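Local atomic coordinates of cytochrome P450 reductase (Amycolatopsis methanolica 239, PDB entry 5OGX), a protein that passes electrons from NADH through FAD and a [2Fe-2S] cluster to its partner cytochrome P450, which O-demethylates lignin-derived aromatics such as guaiacol. Residues A[305-310]-A[331-336]. Sequence-based numbering, arbitrary orientation.
Sequences GPPAMV and KFTPAS. With FAD (flavin-adenine dinucleotide), chain B.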
loop_
_atom_site.group_PDB
_atom_site.type_symbol
_atom_site.label_atom_id
_atom_site.label_comp_id
_atom_site.label_asym_id
_atom_site.label_seq_id
_atom_site.Cartn_x
_atom_site.Cartn_y
_atom_site.Cartn_z
ATOM N N GLY A 305 0.442 8.112 -0.676
ATOM C CA GLY A 305 -0.558 9.072 -1.085
ATOM C C GLY A 305 -0.652 9.107 -2.593
ATOM O O GLY A 305 -0.196 8.194 -3.277
ATOM N N PRO A 306 -1.207 10.185 -3.141
ATOM C CA PRO A 306 -1.273 10.307 -4.596
ATOM C C PRO A 306 0.110 10.198 -5.210
ATOM O O PRO A 306 1.114 10.602 -4.596
ATOM C CB PRO A 306 -1.875 11.704 -4.805
ATOM C CG PRO A 306 -2.679 11.945 -3.542
ATOM C CD PRO A 306 -1.847 11.316 -2.449
ATOM N N PRO A 307 0.208 9.663 -6.434
ATOM C CA PRO A 307 1.538 9.397 -7.018
ATOM C C PRO A 307 2.456 10.613 -7.085
ATOM O O PRO A 307 3.657 10.496 -6.797
ATOM C CB PRO A 307 1.219 8.895 -8.440
ATOM C CG PRO A 307 -0.217 8.567 -8.457
ATOM C CD PRO A 307 -0.904 9.217 -7.297
ATOM N N ALA A 308 1.936 11.772 -7.489
ATOM C CA ALA A 308 2.817 12.921 -7.663
ATOM C C ALA A 308 3.401 13.362 -6.328
ATOM O O ALA A 308 4.571 13.767 -6.256
ATOM C CB ALA A 308 2.055 14.074 -8.328
ATOM N N MET A 309 2.590 13.299 -5.268
ATOM C CA MET A 309 3.060 13.628 -3.926
ATOM C C MET A 309 4.162 12.681 -3.483
ATOM O O MET A 309 5.171 13.106 -2.899
ATOM C CB MET A 309 1.887 13.578 -2.951
ATOM C CG MET A 309 2.233 13.970 -1.535
ATOM S SD MET A 309 1.807 12.651 -0.357
ATOM C CE MET A 309 3.096 11.483 -0.605
ATOM N N VAL A 310 3.987 11.385 -3.746
ATOM C CA VAL A 310 5.019 10.423 -3.379
ATOM C C VAL A 310 6.295 10.694 -4.166
ATOM O O VAL A 310 7.395 10.752 -3.602
ATOM C CB VAL A 310 4.512 8.987 -3.592
ATOM C CG1 VAL A 310 5.645 7.997 -3.350
ATOM C CG2 VAL A 310 3.356 8.673 -2.646
ATOM N N LYS A 331 2.073 4.298 -3.829
ATOM C CA LYS A 331 1.330 5.309 -4.579
ATOM C C LYS A 331 -0.119 4.887 -4.787
ATOM O O LYS A 331 -0.383 3.788 -5.290
ATOM C CB LYS A 331 1.994 5.579 -5.927
ATOM C CG LYS A 331 3.485 5.822 -5.814
ATOM C CD LYS A 331 4.096 5.875 -7.198
ATOM C CE LYS A 331 5.338 6.710 -7.218
ATOM N NZ LYS A 331 6.235 6.264 -8.320
ATOM N N PHE A 332 -1.048 5.771 -4.403
ATOM C CA PHE A 332 -2.487 5.565 -4.599
ATOM C C PHE A 332 -2.848 5.969 -6.035
ATOM O O PHE A 332 -3.588 6.922 -6.289
ATOM C CB PHE A 332 -3.302 6.374 -3.587
ATOM C CG PHE A 332 -3.254 5.845 -2.160
ATOM C CD1 PHE A 332 -2.495 4.747 -1.832
ATOM C CD2 PHE A 332 -4.002 6.468 -1.160
ATOM C CE1 PHE A 332 -2.464 4.249 -0.527
ATOM C CE2 PHE A 332 -3.985 5.990 0.144
ATOM C CZ PHE A 332 -3.212 4.881 0.462
ATOM N N THR A 333 -2.323 5.216 -6.989
ATOM C CA THR A 333 -2.522 5.568 -8.388
ATOM C C THR A 333 -3.952 5.268 -8.828
ATOM O O THR A 333 -4.429 4.147 -8.635
ATOM C CB THR A 333 -1.543 4.805 -9.268
ATOM O OG1 THR A 333 -0.201 5.127 -8.871
ATOM C CG2 THR A 333 -1.738 5.196 -10.716
ATOM N N PRO A 334 -4.655 6.226 -9.424
ATOM C CA PRO A 334 -6.013 5.958 -9.908
ATOM C C PRO A 334 -6.053 4.760 -10.849
ATOM O O PRO A 334 -5.110 4.497 -11.603
ATOM C CB PRO A 334 -6.390 7.256 -10.633
ATOM C CG PRO A 334 -5.628 8.306 -9.864
ATOM C CD PRO A 334 -4.300 7.653 -9.550
ATOM N N ALA A 335 -7.166 4.032 -10.784
ATOM C CA ALA A 335 -7.407 2.845 -11.579
ATOM C C ALA A 335 -8.179 3.151 -12.848
ATOM O O ALA A 335 -8.450 2.233 -13.624
ATOM C CB ALA A 335 -8.180 1.810 -10.757
ATOM N N SER A 336 -8.560 4.407 -13.056
ATOM C CA SER A 336 -9.319 4.797 -14.238
ATOM C C SER A 336 -9.033 6.254 -14.579
ATOM O O SER A 336 -8.295 6.930 -13.855
ATOM C CB SER A 336 -10.819 4.587 -14.020
ATOM O OG SER A 336 -11.338 5.528 -13.096
ATOM O OXT SER A 336 -9.531 6.783 -15.576
HETATM P PA FAD B . -12.580 6.305 -10.051
HETATM O O1A FAD B . -13.947 5.992 -10.609
HETATM O O2A FAD B . -11.519 5.297 -10.419
HETATM O O5B FAD B . -12.069 7.790 -10.556
HETATM C C5B FAD B . -13.025 8.779 -10.867
HETATM C C4B FAD B . -12.276 9.938 -11.586
HETATM O O4B FAD B . -11.542 10.587 -10.724
HETATM C C3B FAD B . -11.292 9.371 -12.625
HETATM O O3B FAD B . -11.252 10.204 -13.695
HETATM C C2B FAD B . -9.940 9.326 -11.874
HETATM O O2B FAD B . -8.783 9.352 -12.819
HETATM C C1B FAD B . -9.983 10.368 -11.086
HETATM N N9A FAD B . -9.357 10.114 -9.814
HETATM C C8A FAD B . -9.096 8.914 -9.278
HETATM N N7A FAD B . -8.538 9.115 -8.076
HETATM C C5A FAD B . -8.470 10.444 -7.874
HETATM C C6A FAD B . -7.991 11.178 -6.815
HETATM N N6A FAD B . -7.381 10.941 -5.519
HETATM N N1A FAD B . -8.039 12.503 -6.851
HETATM C C2A FAD B . -8.556 13.136 -7.934
HETATM N N3A FAD B . -9.033 12.418 -8.982
HETATM C C4A FAD B . -8.983 11.065 -8.940
HETATM N N1 FAD B . -7.700 5.205 -1.574
HETATM C C2 FAD B . -8.181 5.499 -0.230
HETATM O O2 FAD B . -9.045 6.293 -0.066
HETATM N N3 FAD B . -7.600 4.783 0.915
HETATM C C4 FAD B . -6.555 3.817 0.781
HETATM O O4 FAD B . -6.099 3.272 1.731
HETATM C C4X FAD B . -6.062 3.554 -0.605
HETATM N N5 FAD B . -5.036 2.573 -0.784
HETATM C C5X FAD B . -4.557 2.338 -2.143
HETATM C C6 FAD B . -3.511 1.427 -2.312
HETATM C C7 FAD B . -3.066 1.211 -3.619
HETATM C C7M FAD B . -1.942 0.177 -3.620
HETATM C C8 FAD B . -3.639 1.873 -4.702
HETATM C C8M FAD B . -3.095 1.563 -6.091
HETATM C C9 FAD B . -4.673 2.788 -4.527
HETATM C C9A FAD B . -5.115 3.017 -3.240
HETATM N N10 FAD B . -6.212 3.986 -3.066
HETATM C C10 FAD B . -6.647 4.244 -1.735
HETATM C "C1'" FAD B . -6.854 4.637 -4.221
HETATM C "C2'" FAD B . -8.160 3.755 -4.410
HETATM O "O2'" FAD B . -7.897 2.400 -4.751
HETATM C "C3'" FAD B . -9.136 4.286 -5.483
HETATM O "O3'" FAD B . -8.397 4.575 -6.635
HETATM C "C4'" FAD B . -9.859 5.560 -5.006
HETATM O "O4'" FAD B . -10.657 5.267 -3.891
HETATM C "C5'" FAD B . -10.757 6.140 -6.120
HETATM O "O5'" FAD B . -11.519 5.095 -6.694
HETATM P P FAD B . -12.995 5.436 -7.325
HETATM O O1P FAD B . -13.509 4.181 -7.976
HETATM O O2P FAD B . -13.895 6.073 -6.292
HETATM O O3P FAD B . -12.694 6.588 -8.450
#
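F332 and G305 meet through one nearly straight backbone hydrogen bond, F332 N to G305 O at 2.8 Å. The same oxygen takes a CA-H...O contact from K331, so two successive residues lean on one carbonyl. The F332 ring lies with one face against the flavin, where F332 CE1 comes within 3.1 Å of FAD N5, while G305 CA sits 4.2 Å above the plane of the opposite face, near the rim. G305 has backbone angles that call for glycine, and a CB there would clash with P306 CD. An alanine in place of F332 would probably leave this flavin face without its aromatic cover and open a gap between it and G305.

Farther along, the P307 ring crosses the T333 side chain obliquely; with OG1 anti to the carbonyl carbon (chi1 -59°), T333 turns its hydroxyl oxygen to P307 CG at 3.5 Å. The K331 chain, extended beyond CG, crosses V310, with K331 CG 3.9 Å from V310 CG1, and NZ continues to a salt bridge with E311. Past the inverse gamma turn centred on F332, P334 CB lies 3.5 Å from FAD C8A of the adenine, and S336 ends the chain with OG donating to FAD O2A and O accepting from FAD O2B.

Parallel strands 300-305 and 327-331, helix 307-319 with P306 as N-cap, and an aromatic residue close to the C-terminus, F332, against the isoalloxazine together are characteristic of the ferredoxin-NADP reductase fold, in which such a ring probably has to move before nicotinamide can reach the flavin.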